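Local coordinates for YjbQ family protein (Aeropyrum pernix, PDB 2P6H), which is a UPF0047 family member whose function its structure alone does not show, and which packs here as three copies, at the interface of chains A and B. Residues are numbered along the deposited sequence; one frame, centred on the assembly and turned at random. Chains: chain A/B, Hypothetical protein.

Contact 1 and contact 2 are neighbouring patches of one interface, their C-alpha centres about 8 Å apart, and both contain A:His77 and B:Leu57. The same elements serve both: helix 84-93 and the 3-10 helix 76-79 of chain A face helix 55-69 of chain B. Contact 1 reaches from there to the end of strand 46-51, while contact 2 follows the first turns of helix 55-69. The junction is not an exact two-fold, and the deposited assembly holds three copies, as would fit a ring-like trimer in which each chain offers one surface to the next; the structure alone does not show that this is the biological form.

Contact 1: the interface of chains A and B. Residues chain A 44, 77, 87; chain B 51-52, 57, 111.
A:His87 and B:Asn51 meet in the tightly packed part of this contact between two copies of the protein, where imidazole and amide cross at about a right angle with their planes 65° apart. ND1 of A:His87 donates to the amide oxygen OD1 of B:Asn51 at 2.8 Å, with the acceptor close to the ring plane. That oxygen also takes the backbone N-H of B:Glu52, a second bond that holds the amide in place. The other end of the amide is used as well: ND2 of B:Asn51 donates at 3.0 Å to the backbone O of A:Thr44, in the carbonyl plane and on a lone pair. Asparagine suits the place because one flat group both accepts and donates; a leucine here would probably leave A:His87 ND1 and the A:Thr44 carbonyl without their mates across the interface.

B:Leu57 closes the packing. Its side chain swings away from its own N (chi1 176°), which carries methyl CD2 over one face of the A:His87 ring, 3.7 Å from the centroid, while CD1 touches CB of the same histidine. Near the chain B backbone, the A:Thr44 methyl CG2 lies 3.4 Å from the O of B:Trp111.

The looser side is bridged by water. B:Glu52 runs extended beyond CG past the A:His87 ring, and its carboxylate OE1 meets water 1 at 2.9 Å. The same water meets NE2 of A:His87 at 3.0 Å, so this imidazole is held through both nitrogens, one directly and one by solvent. A:His77 joins through a longer link, its NE2 standing 3.3 Å from water 1, which lies at the edge of the ring.

Contact 2: the interface of chains A and B. Residues chain A 75-77, 84, 88; chain B 56-57, 60.
This is a helix-to-backbone interface between two copies of the protein, in which a carboxylate on helix 55-69 of chain B grips the start of the 3-10 helix 76-79 of chain A, helping to join neighbouring subunits in the deposited assembly. B:Asp60 does the gripping with both oxygens. OD1 accepts the backbone N-H of A:Lys76 at 2.8 Å, and OD2 accepts that of A:His77, also at 2.8 Å. Each oxygen uses its syn lone pair, so the carboxylate spans two successive amides like a fork, and the pair of bonds fixes its rotation. Aspartate suits the place: its short arm, with CG beside the backbone N (chi1 -72°), delivers two acceptors close to its own helix, and its negative charge would probably be eased by the N-terminal end of the short helix.

A:Trp75 walls one flank. Its CB lies 3.4 Å from B:Asp60 OD2. CE3, on the six-membered ring, comes 3.8 Å from the aspartate CB, which lies beyond the rim and out of the ring plane. Ring and carboxylate planes are 66° apart. On the same side of the indole as the aspartate, A:Leu88 lays CD1 over the rim of the ring, 3.3 Å above the plane, and so helps set the tryptophan's position while its CD2 approaches the B:Asp60 backbone.

The other flank is aliphatic. The B:Arg56 chain, extended from CG to NE, runs past the backbone of A:Lys76, using its methylenes here. Its CB packs against CB of A:Lys76 and CA of A:His77. The lysine amine makes no contact with the carboxylate, NZ standing 6.3 Å from B:Asp60 OD1, so any attraction is long-range. Where the arginine passes, its CD sits 3.7 Å from the carbonyl O of A:Lys76.

Contact 1: the interface of chains A and B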
ATOM      1  N   THR A  44     -13.640   5.443  -1.164  1.00 22.70           N
ATOM      2  CA  THR A  44     -12.635   6.078  -2.011  1.00 22.07           C
ATOM      3  C   THR A  44     -12.165   7.402  -1.382  1.00 22.70           C
ATOM      4  O   THR A  44     -11.242   8.029  -1.888  1.00 22.40           O
ATOM      5  CB  THR A  44     -13.186   6.418  -3.421  1.00 23.76           C
ATOM      6  OG1 THR A  44     -14.242   7.382  -3.301  1.00 23.90           O
ATOM      7  CG2 THR A  44     -13.709   5.170  -4.124  1.00 20.91           C
ATOM      8  N   HIS A  77     -11.791  18.121 -10.043  1.00 28.65           N
ATOM      9  CA  HIS A  77     -12.897  17.350  -9.479  1.00 28.86           C
ATOM     10  C   HIS A  77     -13.829  18.325  -8.736  1.00 29.57           C
ATOM     11  O   HIS A  77     -14.982  17.991  -8.471  1.00 30.61           O
ATOM     12  CB  HIS A  77     -12.378  16.286  -8.504  1.00 28.57           C
ATOM     13  CG  HIS A  77     -13.438  15.377  -7.966  1.00 28.35           C
ATOM     14  ND1 HIS A  77     -14.208  14.554  -8.769  1.00 28.73           N
ATOM     15  CD2 HIS A  77     -13.847  15.133  -6.697  1.00 27.90           C
ATOM     16  CE1 HIS A  77     -15.031  13.851  -8.021  1.00 27.18           C
ATOM     17  NE2 HIS A  77     -14.832  14.185  -6.753  1.00 26.69           N
ATOM     18  N   HIS A  87      -9.813  11.787  -2.077  1.00 22.61           N
ATOM     19  CA  HIS A  87      -9.518  10.751  -3.058  1.00 23.86           C
ATOM     20  C   HIS A  87      -7.998  10.649  -3.202  1.00 21.70           C
ATOM     21  O   HIS A  87      -7.438   9.557  -3.228  1.00 21.03           O
ATOM     22  CB  HIS A  87     -10.144  11.110  -4.414  1.00 22.91           C
ATOM     23  CG  HIS A  87     -11.647  11.105  -4.419  1.00 24.13           C
ATOM     24  ND1 HIS A  87     -12.389   9.964  -4.637  1.00 21.58           N
ATOM     25  CD2 HIS A  87     -12.541  12.115  -4.277  1.00 23.88           C
ATOM     26  CE1 HIS A  87     -13.677  10.273  -4.638  1.00 24.15           C
ATOM     27  NE2 HIS A  87     -13.795  11.569  -4.424  1.00 24.32           N
TER
ATOM     28  N   ASN B  51      -9.678   3.610  -6.616  1.00 22.85           N
ATOM     29  CA  ASN B  51     -10.446   4.810  -6.313  1.00 22.57           C
ATOM     30  C   ASN B  51     -11.502   5.031  -7.388  1.00 23.37           C
ATOM     31  O   ASN B  51     -11.827   4.145  -8.168  1.00 22.61           O
ATOM     32  CB  ASN B  51      -9.484   6.010  -6.255  1.00 21.55           C
ATOM     33  CG  ASN B  51      -9.962   7.035  -5.243  1.00 21.54           C
ATOM     34  OD1 ASN B  51     -10.801   7.885  -5.528  1.00 19.82           O
ATOM     35  ND2 ASN B  51      -9.393   6.945  -4.029  1.00 19.89           N
ATOM     36  N   GLU B  52     -12.094   6.222  -7.404  1.00 23.34           N
ATOM     37  CA  GLU B  52     -13.188   6.535  -8.323  1.00 25.06           C
ATOM     38  C   GLU B  52     -12.713   6.883  -9.729  1.00 25.31           C
ATOM     39  O   GLU B  52     -11.795   7.693  -9.907  1.00 26.29           O
ATOM     40  CB  GLU B  52     -14.024   7.693  -7.759  1.00 25.05           C
ATOM     41  CG  GLU B  52     -15.410   7.800  -8.368  1.00 25.68           C
ATOM     42  CD  GLU B  52     -16.285   8.874  -7.711  1.00 27.54           C
ATOM     43  OE1 GLU B  52     -16.060   9.217  -6.517  1.00 28.26           O
ATOM     44  OE2 GLU B  52     -17.216   9.361  -8.391  1.00 26.73           O
ATOM     45  N   LEU B  57     -11.358  13.755 -11.724  1.00 26.22           N
ATOM     46  CA  LEU B  57     -10.524  13.225 -10.633  1.00 26.37           C
ATOM     47  C   LEU B  57      -9.275  12.544 -11.180  1.00 26.26           C
ATOM     48  O   LEU B  57      -8.188  12.643 -10.626  1.00 25.12           O
ATOM     49  CB  LEU B  57     -11.338  12.221  -9.793  1.00 25.67           C
ATOM     50  CG  LEU B  57     -10.513  11.531  -8.678  1.00 25.30           C
ATOM     51  CD1 LEU B  57      -9.945  12.531  -7.670  1.00 24.23           C
ATOM     52  CD2 LEU B  57     -11.332  10.525  -7.870  1.00 23.13           C
ATOM     53  N   TRP B 111     -18.165   2.949  -5.291  1.00 22.57           N
ATOM     54  CA  TRP B 111     -17.439   3.846  -6.191  1.00 23.60           C
ATOM     55  C   TRP B 111     -15.968   3.502  -6.413  1.00 23.99           C
ATOM     56  O   TRP B 111     -15.237   4.280  -7.026  1.00 24.72           O
ATOM     57  CB  TRP B 111     -17.554   5.281  -5.666  1.00 25.41           C
ATOM     58  CG  TRP B 111     -18.939   5.584  -5.175  1.00 25.32           C
ATOM     59  CD1 TRP B 111     -19.335   5.748  -3.880  1.00 25.65           C
ATOM     60  CD2 TRP B 111     -20.125   5.642  -5.969  1.00 25.08           C
ATOM     61  NE1 TRP B 111     -20.700   5.895  -3.814  1.00 25.34           N
ATOM     62  CE2 TRP B 111     -21.210   5.833  -5.085  1.00 25.96           C
ATOM     63  CE3 TRP B 111     -20.377   5.543  -7.343  1.00 25.15           C
ATOM     64  CZ2 TRP B 111     -22.533   5.928  -5.531  1.00 25.99           C
ATOM     65  CZ3 TRP B 111     -21.699   5.637  -7.787  1.00 25.15           C
ATOM     66  CH2 TRP B 111     -22.757   5.828  -6.880  1.00 26.22           C
TER
HETATM   67  O   HOH W   1     -16.652  11.816  -5.410  1.00 31.07           O

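Contact 2: the interface of chains A and B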
ATOM      1  N   TRP A  75      -8.439  21.739  -7.776  1.00 26.94           N
ATOM      2  CA  TRP A  75      -8.634  20.413  -8.350  1.00 26.14           C
ATOM      3  C   TRP A  75      -9.825  20.474  -9.300  1.00 27.68           C
ATOM      4  O   TRP A  75     -10.841  21.089  -8.986  1.00 26.90           O
ATOM      5  CB  TRP A  75      -8.917  19.389  -7.246  1.00 24.41           C
ATOM      6  CG  TRP A  75      -7.816  19.283  -6.243  1.00 24.05           C
ATOM      7  CD1 TRP A  75      -7.889  19.551  -4.901  1.00 25.51           C
ATOM      8  CD2 TRP A  75      -6.469  18.889  -6.501  1.00 23.16           C
ATOM      9  NE1 TRP A  75      -6.662  19.346  -4.311  1.00 24.07           N
ATOM     10  CE2 TRP A  75      -5.774  18.937  -5.272  1.00 23.72           C
ATOM     11  CE3 TRP A  75      -5.777  18.499  -7.656  1.00 23.88           C
ATOM     12  CZ2 TRP A  75      -4.420  18.611  -5.167  1.00 24.98           C
ATOM     13  CZ3 TRP A  75      -4.430  18.175  -7.552  1.00 25.42           C
ATOM     14  CH2 TRP A  75      -3.767  18.232  -6.310  1.00 23.44           C
ATOM     15  N   LYS A  76      -9.695  19.839 -10.458  1.00 27.60           N
ATOM     16  CA  LYS A  76     -10.779  19.854 -11.436  1.00 29.00           C
ATOM     17  C   LYS A  76     -12.002  19.068 -10.952  1.00 28.83           C
ATOM     18  O   LYS A  76     -13.127  19.298 -11.375  1.00 29.82           O
ATOM     19  CB  LYS A  76     -10.256  19.243 -12.734  1.00 28.91           C
ATOM     20  CG  LYS A  76      -9.279  20.171 -13.453  1.00 30.10           C
ATOM     21  CD  LYS A  76      -8.612  19.490 -14.647  1.00 33.30           C
ATOM     22  CE  LYS A  76      -8.264  20.482 -15.760  1.00 36.46           C
ATOM     23  NZ  LYS A  76      -7.035  20.060 -16.429  1.00 38.21           N
ATOM     24  N   HIS A  77     -11.791  18.121 -10.043  1.00 28.65           N
ATOM     25  CA  HIS A  77     -12.897  17.350  -9.479  1.00 28.86           C
ATOM     26  C   HIS A  77     -13.829  18.325  -8.736  1.00 29.57           C
ATOM     27  O   HIS A  77     -14.982  17.991  -8.471  1.00 30.61           O
ATOM     28  CB  HIS A  77     -12.378  16.286  -8.504  1.00 28.57           C
ATOM     29  CG  HIS A  77     -13.438  15.377  -7.966  1.00 28.35           C
ATOM     30  ND1 HIS A  77     -14.208  14.554  -8.769  1.00 28.73           N
ATOM     31  CD2 HIS A  77     -13.847  15.133  -6.697  1.00 27.90           C
ATOM     32  CE1 HIS A  77     -15.031  13.851  -8.021  1.00 27.18           C
ATOM     33  NE2 HIS A  77     -14.832  14.185  -6.753  1.00 26.69           N
ATOM     34  N   ALA A  84     -12.048  16.255  -3.497  1.00 22.55           N
ATOM     35  CA  ALA A  84     -10.927  15.802  -4.315  1.00 22.89           C
ATOM     36  C   ALA A  84      -9.735  15.363  -3.454  1.00 22.08           C
ATOM     37  O   ALA A  84      -9.154  14.293  -3.673  1.00 21.88           O
ATOM     38  CB  ALA A  84     -10.499  16.916  -5.275  1.00 23.67           C
ATOM     39  N   LEU A  88      -7.339  11.803  -3.276  1.00 23.16           N
ATOM     40  CA  LEU A  88      -5.892  11.856  -3.422  1.00 22.81           C
ATOM     41  C   LEU A  88      -5.197  11.212  -2.211  1.00 22.15           C
ATOM     42  O   LEU A  88      -4.249  10.440  -2.369  1.00 21.26           O
ATOM     43  CB  LEU A  88      -5.439  13.311  -3.595  1.00 22.99           C
ATOM     44  CG  LEU A  88      -6.035  14.055  -4.802  1.00 22.75           C
ATOM     45  CD1 LEU A  88      -5.489  15.467  -4.832  1.00 21.63           C
ATOM     46  CD2 LEU A  88      -5.705  13.324  -6.110  1.00 19.89           C
TER
ATOM     47  N   ARG B  56     -12.531  13.913 -14.276  1.00 28.86           N
ATOM     48  CA  ARG B  56     -11.792  15.047 -13.751  1.00 29.60           C
ATOM     49  C   ARG B  56     -10.869  14.610 -12.618  1.00 28.76           C
ATOM     50  O   ARG B  56      -9.705  14.983 -12.551  1.00 29.32           O
ATOM     51  CB  ARG B  56     -12.799  16.076 -13.237  1.00 31.04           C
ATOM     52  CG  ARG B  56     -13.491  16.824 -14.375  1.00 34.97           C
ATOM     53  CD  ARG B  56     -14.865  17.363 -13.960  1.00 39.21           C
ATOM     54  NE  ARG B  56     -15.664  17.695 -15.144  1.00 42.46           N
ATOM     55  CZ  ARG B  56     -16.688  16.875 -15.445  1.00 43.51           C
ATOM     56  NH1 ARG B  56     -16.948  15.829 -14.682  1.00 42.74           N
ATOM     57  NH2 ARG B  56     -17.431  17.118 -16.528  1.00 44.71           N
ATOM     58  N   LEU B  57     -11.358  13.755 -11.724  1.00 26.22           N
ATOM     59  CA  LEU B  57     -10.524  13.225 -10.633  1.00 26.37           C
ATOM     60  C   LEU B  57      -9.275  12.544 -11.180  1.00 26.26           C
ATOM     61  O   LEU B  57      -8.188  12.643 -10.626  1.00 25.12           O
ATOM     62  CB  LEU B  57     -11.338  12.221  -9.793  1.00 25.67           C
ATOM     63  CG  LEU B  57     -10.513  11.531  -8.678  1.00 25.30           C
ATOM     64  CD1 LEU B  57      -9.945  12.531  -7.670  1.00 24.23           C
ATOM     65  CD2 LEU B  57     -11.332  10.525  -7.870  1.00 23.13           C
ATOM     66  N   ASP B  60      -6.854  14.984 -11.950  1.00 23.67           N
ATOM     67  CA  ASP B  60      -6.285  15.517 -10.714  1.00 23.82           C
ATOM     68  C   ASP B  60      -5.197  14.596 -10.148  1.00 22.63           C
ATOM     69  O   ASP B  60      -4.215  15.020  -9.584  1.00 21.75           O
ATOM     70  CB  ASP B  60      -7.381  15.668  -9.653  1.00 22.81           C
ATOM     71  CG  ASP B  60      -8.332  16.829  -9.971  1.00 24.00           C
ATOM     72  OD1 ASP B  60      -7.930  17.742 -10.691  1.00 23.45           O
ATOM     73  OD2 ASP B  60      -9.441  16.803  -9.452  1.00 22.80           O
TER